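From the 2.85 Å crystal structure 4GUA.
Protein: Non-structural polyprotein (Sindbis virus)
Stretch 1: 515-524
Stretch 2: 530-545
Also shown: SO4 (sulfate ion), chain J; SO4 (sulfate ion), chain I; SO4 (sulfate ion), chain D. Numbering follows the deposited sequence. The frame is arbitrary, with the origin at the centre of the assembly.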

ATOM      1  N   ASP A 515       5.043 -11.850  -5.253  1.00 56.01           N
ATOM      2  CA  ASP A 515       4.535 -12.584  -4.102  1.00 63.62           C
ATOM      3  C   ASP A 515       3.705 -11.622  -3.275  1.00 59.70           C
ATOM      4  O   ASP A 515       4.235 -10.810  -2.526  1.00 60.27           O
ATOM      5  CB  ASP A 515       5.694 -13.131  -3.260  1.00 71.19           C
ATOM      6  CG  ASP A 515       5.256 -14.215  -2.286  1.00 76.64           C
ATOM      7  OD1 ASP A 515       4.034 -14.427  -2.136  1.00 80.11           O
ATOM      8  OD2 ASP A 515       6.136 -14.862  -1.675  1.00 74.90           O
ATOM      9  N   ASP A 516       2.388 -11.754  -3.392  1.00 59.83           N
ATOM     10  CA  ASP A 516       1.478 -10.842  -2.719  1.00 54.40           C
ATOM     11  C   ASP A 516       1.066 -11.349  -1.340  1.00 56.14           C
ATOM     12  O   ASP A 516       0.462 -10.606  -0.569  1.00 61.00           O
ATOM     13  CB  ASP A 516       0.251 -10.575  -3.589  1.00 48.82           C
ATOM     14  CG  ASP A 516      -0.396 -11.843  -4.094  1.00 57.44           C
ATOM     15  OD1 ASP A 516       0.301 -12.872  -4.215  1.00 67.00           O
ATOM     16  OD2 ASP A 516      -1.605 -11.806  -4.396  1.00 59.89           O
ATOM     17  N   GLU A 517       1.391 -12.603  -1.029  1.00 59.12           N
ATOM     18  CA  GLU A 517       1.123 -13.150   0.300  1.00 58.99           C
ATOM     19  C   GLU A 517       2.227 -12.792   1.299  1.00 59.21           C
ATOM     20  O   GLU A 517       1.949 -12.536   2.472  1.00 65.91           O
ATOM     21  CB  GLU A 517       0.897 -14.657   0.242  1.00 62.42           C
ATOM     22  CG  GLU A 517       2.171 -15.491   0.177  1.00 87.80           C
ATOM     23  CD  GLU A 517       2.103 -16.780   0.983  1.00 95.92           C
ATOM     24  OE1 GLU A 517       1.057 -17.057   1.620  1.00 92.55           O
ATOM     25  OE2 GLU A 517       3.104 -17.527   0.961  1.00 97.83           O
ATOM     26  N   LEU A 518       3.467 -12.710   0.826  1.00 50.54           N
ATOM     27  CA  LEU A 518       4.618 -12.601   1.725  1.00 51.18           C
ATOM     28  C   LEU A 518       4.557 -11.399   2.663  1.00 53.63           C
ATOM     29  O   LEU A 518       4.304 -10.268   2.245  1.00 60.82           O
ATOM     30  CB  LEU A 518       5.921 -12.531   0.925  1.00 53.28           C
ATOM     31  CG  LEU A 518       7.209 -12.707   1.737  1.00 55.78           C
ATOM     32  CD1 LEU A 518       7.251 -14.069   2.426  1.00 53.37           C
ATOM     33  CD2 LEU A 518       8.420 -12.523   0.848  1.00 56.20           C
ATOM     34  N   VAL A 519       4.791 -11.673   3.940  1.00 58.84           N
ATOM     35  CA  VAL A 519       4.842 -10.642   4.965  1.00 60.84           C
ATOM     36  C   VAL A 519       6.257 -10.482   5.507  1.00 56.56           C
ATOM     37  O   VAL A 519       6.928 -11.459   5.808  1.00 55.54           O
ATOM     38  CB  VAL A 519       3.925 -10.984   6.138  1.00 57.32           C
ATOM     39  CG1 VAL A 519       4.133  -9.984   7.265  1.00 58.28           C
ATOM     40  CG2 VAL A 519       2.479 -11.000   5.683  1.00 53.91           C
ATOM     41  N   TRP A 520       6.710  -9.242   5.619  1.00 53.08           N
ATOM     42  CA  TRP A 520       8.032  -8.969   6.143  1.00 57.99           C
ATOM     43  C   TRP A 520       7.965  -8.908   7.664  1.00 64.58           C
ATOM     44  O   TRP A 520       7.233  -8.099   8.220  1.00 68.28           O
ATOM     45  CB  TRP A 520       8.539  -7.652   5.561  1.00 60.02           C
ATOM     46  CG  TRP A 520       9.990  -7.371   5.798  1.00 66.05           C
ATOM     47  CD1 TRP A 520      10.772  -7.853   6.806  1.00 64.32           C
ATOM     48  CD2 TRP A 520      10.833  -6.521   5.010  1.00 70.00           C
ATOM     49  NE1 TRP A 520      12.047  -7.357   6.693  1.00 65.14           N
ATOM     50  CE2 TRP A 520      12.111  -6.538   5.598  1.00 68.12           C
ATOM     51  CE3 TRP A 520      10.629  -5.750   3.862  1.00 68.45           C
ATOM     52  CZ2 TRP A 520      13.180  -5.815   5.079  1.00 71.74           C
ATOM     53  CZ3 TRP A 520      11.694  -5.031   3.349  1.00 66.91           C
ATOM     54  CH2 TRP A 520      12.951  -5.069   3.955  1.00 68.24           C
ATOM     55  N   ILE A 521       8.752  -9.744   8.335  1.00 69.91           N
ATOM     56  CA  ILE A 521       8.695  -9.851   9.792  1.00 68.07           C
ATOM     57  C   ILE A 521      10.006  -9.461  10.464  1.00 65.12           C
ATOM     58  O   ILE A 521      11.075  -9.470   9.848  1.00 58.51           O
ATOM     59  CB  ILE A 521       8.340 -11.286  10.251  1.00 67.84           C
ATOM     60  CG1 ILE A 521       9.245 -12.312   9.556  1.00 77.58           C
ATOM     61  CG2 ILE A 521       6.872 -11.583   9.988  1.00 61.68           C
ATOM     62  CD1 ILE A 521       9.166 -13.721  10.144  1.00 78.31           C
ATOM     63  N   HIS A 522       9.902  -9.101  11.739  1.00 66.31           N
ATOM     64  CA  HIS A 522      11.071  -8.804  12.558  1.00 53.33           C
ATOM     65  C   HIS A 522      11.998 -10.032  12.631  1.00 59.13           C
ATOM     66  O   HIS A 522      11.522 -11.166  12.705  1.00 75.27           O
ATOM     67  CB  HIS A 522      10.603  -8.395  13.960  1.00 68.36           C
ATOM     68  CG  HIS A 522      11.688  -7.832  14.820  1.00 74.10           C
ATOM     69  ND1 HIS A 522      12.355  -8.585  15.760  1.00 76.48           N
ATOM     70  CD2 HIS A 522      12.232  -6.594  14.873  1.00 78.50           C
ATOM     71  CE1 HIS A 522      13.257  -7.831  16.363  1.00 78.79           C
ATOM     72  NE2 HIS A 522      13.205  -6.619  15.842  1.00 78.75           N
ATOM     73  N   PRO A 523      13.323  -9.813  12.617  1.00 78.94           N
ATOM     74  CA  PRO A 523      14.291 -10.923  12.601  1.00 71.48           C
ATOM     75  C   PRO A 523      14.179 -11.893  13.794  1.00 71.91           C
ATOM     76  O   PRO A 523      14.456 -13.086  13.658  1.00 73.72           O
ATOM     77  CB  PRO A 523      15.645 -10.205  12.629  1.00 67.99           C
ATOM     78  CG  PRO A 523      15.365  -8.846  12.076  1.00 68.63           C
ATOM     79  CD  PRO A 523      13.986  -8.500  12.535  1.00 69.46           C
ATOM     80  N   ASP A 524      13.788 -11.374  14.952  1.00 72.30           N
ATOM     81  CA  ASP A 524      13.631 -12.186  16.159  1.00 72.64           C
ATOM     82  C   ASP A 524      12.246 -12.841  16.250  1.00 75.23           C
ATOM     83  O   ASP A 524      11.909 -13.468  17.254  1.00 74.86           O
ATOM     84  CB  ASP A 524      13.893 -11.341  17.408  1.00 73.58           C
ATOM     85  CG  ASP A 524      15.265 -10.680  17.391  1.00 80.23           C
ATOM     86  OD1 ASP A 524      16.162 -11.182  16.674  1.00 78.23           O
ATOM     87  OD2 ASP A 524      15.446  -9.658  18.095  1.00 84.68           O
TER
HETATM   88  S   SO4 J1707      13.907 -15.807   6.095  1.00122.07           S
HETATM   89  O1  SO4 J1707      14.629 -17.066   5.939  1.00124.30           O
HETATM   90  O2  SO4 J1707      12.609 -16.066   6.721  1.00119.95           O
HETATM   91  O3  SO4 J1707      14.690 -14.916   6.945  1.00120.48           O
HETATM   92  O4  SO4 J1707      13.730 -15.196   4.777  1.00122.21           O
HETATM   93  S   SO4 I1706       0.729 -20.539  15.594  1.00124.78           S
HETATM   94  O1  SO4 I1706       0.507 -19.096  15.518  1.00121.47           O
HETATM   95  O2  SO4 I1706      -0.462 -21.191  16.135  1.00119.61           O
HETATM   96  O3  SO4 I1706       0.985 -21.050  14.251  1.00126.31           O
HETATM   97  O4  SO4 I1706       1.880 -20.815  16.459  1.00122.40           O
HETATM   98  S   SO4 D1701      -1.817 -19.607   7.335  1.00109.28           S
HETATM   99  O1  SO4 D1701      -1.420 -18.859   8.526  1.00113.50           O
HETATM  100  O2  SO4 D1701      -1.632 -21.038   7.565  1.00103.34           O
HETATM  101  O3  SO4 D1701      -3.229 -19.367   7.021  1.00102.38           O
HETATM  102  O4  SO4 D1701      -0.955 -19.167   6.242  1.00108.61           O
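Stretch 2, residues 530-545: RKGFSTTKGKLYSYFE

Stretch 2 wraps around the short extended segment at Val 519 and Trp 520, meeting its backbone twice. It enters through a type II beta turn from Arg 530 to Phe 533, closed by a hydrogen bond from Phe 533 N to Arg 530 O (3.2 Å). Gly 532 adopts phi/psi of 100/-10°, where a CB would be jammed against the preceding carbonyl oxygen. Phe 533 and Ser 534 then form a strand parallel to Val 519 and Trp 520, pairing in that order with CA-CA distances of 4.8 and 5.1 Å. Val 519 N donates to Gly 532 O (3.0 Å), Ser 534 N to Val 519 O (3.0 Å) and Ile 521 N to Ser 534 O (2.8 Å), the alternating ladder expected of parallel strands. The same carbonyls also receive CA-H...O contacts, including Trp 520 CA to Ser 534 O at 3.3 Å.

Beyond Ser 534 the chain turns through Thr 535 and Thr 536, both with negative phi and psi, and returns to the segment at Gly 538 and Lys 539. Here Lys 539 N donates to Leu 518 O (3.1 Å, nearly linear) and Trp 520 N donates to Lys 539 O (2.8 Å), forming a single bridge between Val 519 and Lys 539. Gly 538 lies with its CA 4.3 Å from that of Trp 520; a CB in this position would point toward stretch 1 and clash with Trp 520 N and Val 519 C, so the close approach depends on its absence.

The side chains of Trp 520 and Ser 534 share one face of the small sheet, those of Val 519 and Phe 533 the other. Trp 520 has the most area covered by stretch 2 of any residue in stretch 1. Lys 537 CA sits over its indole face, 3.8 Å from the centroid of the six-membered ring, while Gly 538 O lies at the ring edge, 3.5 Å from Trp 520 CE3. Trp 520 NE1 makes a short but poorly angled, weak hydrogen bond to Thr 535 O (2.7 Å), tying the indole to the turn.

On the other face, Phe 533 CD1 packs against Val 519 CB (3.7 Å) and Ile 521 CG2 (3.8 Å). The same Ile 521 CG2 reaches the edge of the Phe 544 ring, 4.2 Å from CE1. Leu 518 extends CD1 to within 3.8 Å of Ser 534 CB and CD2 to within 3.8 Å of Lys 537 CG, bridging the two passes of stretch 2. Finally, Lys 539 NZ makes a weak hydrogen bond to Asp 516 O (3.3 Å).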

ATOM      1  N   ARG A 530       8.715 -19.926   8.546  1.00 71.52           N
ATOM      2  CA  ARG A 530       7.374 -20.334   8.146  1.00 72.77           C
ATOM      3  C   ARG A 530       7.052 -19.815   6.752  1.00 72.53           C
ATOM      4  O   ARG A 530       7.438 -18.706   6.390  1.00 76.51           O
ATOM      5  CB  ARG A 530       6.345 -19.827   9.160  1.00 77.47           C
ATOM      6  CG  ARG A 530       4.904 -20.205   8.841  1.00 82.79           C
ATOM      7  CD  ARG A 530       4.036 -20.093  10.085  1.00 86.25           C
ATOM      8  NE  ARG A 530       2.608 -20.124   9.781  1.00 89.37           N
ATOM      9  CZ  ARG A 530       1.644 -20.059  10.698  1.00 87.38           C
ATOM     10  NH1 ARG A 530       1.945 -19.950  11.988  1.00 81.32           N
ATOM     11  NH2 ARG A 530       0.373 -20.093  10.325  1.00 88.50           N
ATOM     12  N   LYS A 531       6.348 -20.620   5.964  1.00 74.42           N
ATOM     13  CA  LYS A 531       6.031 -20.228   4.600  1.00 75.48           C
ATOM     14  C   LYS A 531       5.058 -19.060   4.705  1.00 73.38           C
ATOM     15  O   LYS A 531       4.144 -19.077   5.523  1.00 77.19           O
ATOM     16  CB  LYS A 531       5.433 -21.402   3.808  1.00 79.53           C
ATOM     17  CG  LYS A 531       5.213 -21.124   2.310  1.00 92.97           C
ATOM     18  CD  LYS A 531       6.424 -21.550   1.447  1.00103.02           C
ATOM     19  CE  LYS A 531       6.287 -21.182  -0.057  1.00 77.09           C
ATOM     20  NZ  LYS A 531       5.584 -22.231  -0.882  1.00 70.13           N
ATOM     21  N   GLY A 532       5.273 -18.038   3.885  1.00 70.06           N
ATOM     22  CA  GLY A 532       4.442 -16.849   3.898  1.00 67.09           C
ATOM     23  C   GLY A 532       5.061 -15.678   4.646  1.00 64.24           C
ATOM     24  O   GLY A 532       4.554 -14.558   4.568  1.00 59.73           O
ATOM     25  N   PHE A 533       6.165 -15.925   5.351  1.00 62.43           N
ATOM     26  CA  PHE A 533       6.837 -14.877   6.116  1.00 58.83           C
ATOM     27  C   PHE A 533       8.331 -14.853   5.820  1.00 63.10           C
ATOM     28  O   PHE A 533       8.945 -15.893   5.576  1.00 71.58           O
ATOM     29  CB  PHE A 533       6.618 -15.070   7.616  1.00 54.68           C
ATOM     30  CG  PHE A 533       5.172 -15.114   8.017  1.00 61.73           C
ATOM     31  CD1 PHE A 533       4.471 -13.938   8.250  1.00 62.72           C
ATOM     32  CD2 PHE A 533       4.515 -16.326   8.165  1.00 64.24           C
ATOM     33  CE1 PHE A 533       3.140 -13.970   8.622  1.00 63.10           C
ATOM     34  CE2 PHE A 533       3.181 -16.368   8.539  1.00 64.37           C
ATOM     35  CZ  PHE A 533       2.493 -15.188   8.769  1.00 65.46           C
ATOM     36  N   SER A 534       8.912 -13.658   5.857  1.00 57.84           N
ATOM     37  CA  SER A 534      10.329 -13.481   5.566  1.00 55.46           C
ATOM     38  C   SER A 534      10.960 -12.349   6.371  1.00 62.05           C
ATOM     39  O   SER A 534      10.332 -11.325   6.633  1.00 64.95           O
ATOM     40  CB  SER A 534      10.525 -13.206   4.080  1.00 56.21           C
ATOM     41  OG  SER A 534      11.838 -12.726   3.830  1.00 57.96           O
ATOM     42  N   THR A 535      12.213 -12.554   6.759  1.00 69.22           N
ATOM     43  CA  THR A 535      12.985 -11.576   7.513  1.00 71.97           C
ATOM     44  C   THR A 535      13.577 -10.480   6.631  1.00 72.11           C
ATOM     45  O   THR A 535      13.813  -9.367   7.094  1.00 76.35           O
ATOM     46  CB  THR A 535      14.142 -12.276   8.253  1.00 75.15           C
ATOM     47  OG1 THR A 535      13.609 -13.117   9.282  1.00 75.28           O
ATOM     48  CG2 THR A 535      15.101 -11.266   8.865  1.00 81.74           C
ATOM     49  N   THR A 536      13.867 -10.816   5.378  1.00 70.34           N
ATOM     50  CA  THR A 536      14.508  -9.875   4.463  1.00 74.21           C
ATOM     51  C   THR A 536      13.587  -9.128   3.481  1.00 71.06           C
ATOM     52  O   THR A 536      14.046  -8.209   2.802  1.00 70.95           O
ATOM     53  CB  THR A 536      15.566 -10.615   3.623  1.00 75.23           C
ATOM     54  OG1 THR A 536      14.921 -11.564   2.763  1.00 78.23           O
ATOM     55  CG2 THR A 536      16.552 -11.336   4.532  1.00 69.90           C
ATOM     56  N   LYS A 537      12.304  -9.480   3.413  1.00 65.01           N
ATOM     57  CA  LYS A 537      11.434  -8.884   2.395  1.00 60.08           C
ATOM     58  C   LYS A 537       9.935  -9.148   2.604  1.00 60.66           C
ATOM     59  O   LYS A 537       9.547  -9.917   3.483  1.00 57.59           O
ATOM     60  CB  LYS A 537      11.869  -9.396   1.017  1.00 56.50           C
ATOM     61  CG  LYS A 537      11.856 -10.905   0.887  1.00 63.29           C
ATOM     62  CD  LYS A 537      12.286 -11.377  -0.502  1.00 71.59           C
ATOM     63  CE  LYS A 537      12.333 -12.910  -0.583  1.00 73.66           C
ATOM     64  NZ  LYS A 537      12.901 -13.415  -1.871  1.00 72.66           N
ATOM     65  N   GLY A 538       9.110  -8.541   1.747  1.00 66.98           N
ATOM     66  CA  GLY A 538       7.659  -8.628   1.852  1.00 69.80           C
ATOM     67  C   GLY A 538       6.942  -7.348   2.278  1.00 68.66           C
ATOM     68  O   GLY A 538       7.542  -6.276   2.380  1.00 67.01           O
ATOM     69  N   LYS A 539       5.632  -7.460   2.478  1.00 61.13           N
ATOM     70  CA  LYS A 539       4.802  -6.321   2.855  1.00 52.68           C
ATOM     71  C   LYS A 539       4.988  -5.939   4.330  1.00 56.92           C
ATOM     72  O   LYS A 539       5.394  -6.760   5.150  1.00 60.72           O
ATOM     73  CB  LYS A 539       3.327  -6.609   2.572  1.00 49.83           C
ATOM     74  CG  LYS A 539       2.697  -7.601   3.539  1.00 53.82           C
ATOM     75  CD  LYS A 539       1.226  -7.814   3.239  1.00 55.72           C
ATOM     76  CE  LYS A 539       1.013  -9.011   2.334  1.00 64.41           C
ATOM     77  NZ  LYS A 539      -0.411  -9.409   2.330  1.00 72.41           N
ATOM     78  N   LEU A 540       4.710  -4.676   4.644  1.00 57.48           N
ATOM     79  CA  LEU A 540       5.027  -4.099   5.945  1.00 56.01           C
ATOM     80  C   LEU A 540       3.864  -4.019   6.947  1.00 58.15           C
ATOM     81  O   LEU A 540       4.034  -3.506   8.063  1.00 50.78           O
ATOM     82  CB  LEU A 540       5.640  -2.716   5.730  1.00 57.17           C
ATOM     83  CG  LEU A 540       7.000  -2.784   5.026  1.00 56.67           C
ATOM     84  CD1 LEU A 540       7.451  -1.420   4.559  1.00 52.79           C
ATOM     85  CD2 LEU A 540       8.057  -3.418   5.927  1.00 56.48           C
ATOM     86  N   TYR A 541       2.699  -4.523   6.550  1.00 59.68           N
ATOM     87  CA  TYR A 541       1.513  -4.500   7.405  1.00 56.61           C
ATOM     88  C   TYR A 541       0.789  -5.839   7.342  1.00 53.86           C
ATOM     89  O   TYR A 541       0.636  -6.422   6.274  1.00 57.24           O
ATOM     90  CB  TYR A 541       0.547  -3.389   6.963  1.00 53.71           C
ATOM     91  CG  TYR A 541       1.196  -2.044   6.719  1.00 53.53           C
ATOM     92  CD1 TYR A 541       1.390  -1.149   7.762  1.00 57.47           C
ATOM     93  CD2 TYR A 541       1.593  -1.660   5.445  1.00 52.26           C
ATOM     94  CE1 TYR A 541       1.974   0.084   7.546  1.00 61.39           C
ATOM     95  CE2 TYR A 541       2.180  -0.423   5.218  1.00 54.91           C
ATOM     96  CZ  TYR A 541       2.369   0.443   6.270  1.00 60.61           C
ATOM     97  OH  TYR A 541       2.950   1.673   6.057  1.00 63.32           O
ATOM     98  N   SER A 542       0.343  -6.336   8.483  1.00 56.34           N
ATOM     99  CA  SER A 542      -0.431  -7.568   8.493  1.00 62.91           C
ATOM    100  C   SER A 542      -1.318  -7.675   9.731  1.00 68.71           C
ATOM    101  O   SER A 542      -1.009  -7.103  10.777  1.00 70.46           O
ATOM    102  CB  SER A 542       0.508  -8.772   8.427  1.00 62.68           C
ATOM    103  OG  SER A 542      -0.223  -9.958   8.195  1.00 68.25           O
ATOM    104  N   TYR A 543      -2.424  -8.402   9.607  1.00 64.37           N
ATOM    105  CA  TYR A 543      -3.218  -8.769  10.778  1.00 60.10           C
ATOM    106  C   TYR A 543      -2.802 -10.128  11.358  1.00 61.61           C
ATOM    107  O   TYR A 543      -3.275 -10.518  12.425  1.00 65.34           O
ATOM    108  CB  TYR A 543      -4.703  -8.802  10.437  1.00 58.18           C
ATOM    109  CG  TYR A 543      -5.349  -7.441  10.326  1.00 59.68           C
ATOM    110  CD1 TYR A 543      -5.732  -6.746  11.463  1.00 55.56           C
ATOM    111  CD2 TYR A 543      -5.615  -6.868   9.087  1.00 51.29           C
ATOM    112  CE1 TYR A 543      -6.331  -5.523  11.373  1.00 55.66           C
ATOM    113  CE2 TYR A 543      -6.215  -5.643   8.990  1.00 47.71           C
ATOM    114  CZ  TYR A 543      -6.576  -4.973  10.138  1.00 54.82           C
ATOM    115  OH  TYR A 543      -7.182  -3.740  10.065  1.00 57.30           O
ATOM    116  N   PHE A 544      -1.943 -10.854  10.644  1.00 49.54           N
ATOM    117  CA  PHE A 544      -1.461 -12.146  11.113  1.00 51.63           C
ATOM    118  C   PHE A 544      -2.591 -13.129  11.358  1.00 57.28           C
ATOM    119  O   PHE A 544      -2.490 -13.994  12.229  1.00 55.75           O
ATOM    120  CB  PHE A 544      -0.623 -11.983  12.385  1.00 50.22           C
ATOM    121  CG  PHE A 544       0.667 -11.282  12.148  1.00 55.59           C
ATOM    122  CD1 PHE A 544       1.779 -11.991  11.730  1.00 58.42           C
ATOM    123  CD2 PHE A 544       0.763  -9.908  12.294  1.00 55.64           C
ATOM    124  CE1 PHE A 544       2.974 -11.348  11.480  1.00 60.40           C
ATOM    125  CE2 PHE A 544       1.955  -9.256  12.049  1.00 58.32           C
ATOM    126  CZ  PHE A 544       3.062  -9.975  11.639  1.00 60.67           C
ATOM    127  N   GLU A 545      -3.674 -12.993  10.602  1.00 58.43           N
ATOM    128  CA  GLU A 545      -4.756 -13.959  10.695  1.00 61.26           C
ATOM    129  C   GLU A 545      -4.216 -15.345  10.342  1.00 65.10           C
ATOM    130  O   GLU A 545      -3.383 -15.483   9.450  1.00 63.05           O
ATOM    131  CB  GLU A 545      -5.918 -13.570   9.779  1.00 57.84           C
ATOM    132  CG  GLU A 545      -5.652 -13.718   8.291  1.00 60.65           C
ATOM    133  CD  GLU A 545      -5.195 -12.423   7.622  1.00 63.09           C
ATOM    134  OE1 GLU A 545      -4.597 -11.564   8.299  1.00 57.37           O
ATOM    135  OE2 GLU A 545      -5.436 -12.272   6.402  1.00 68.54           O
TER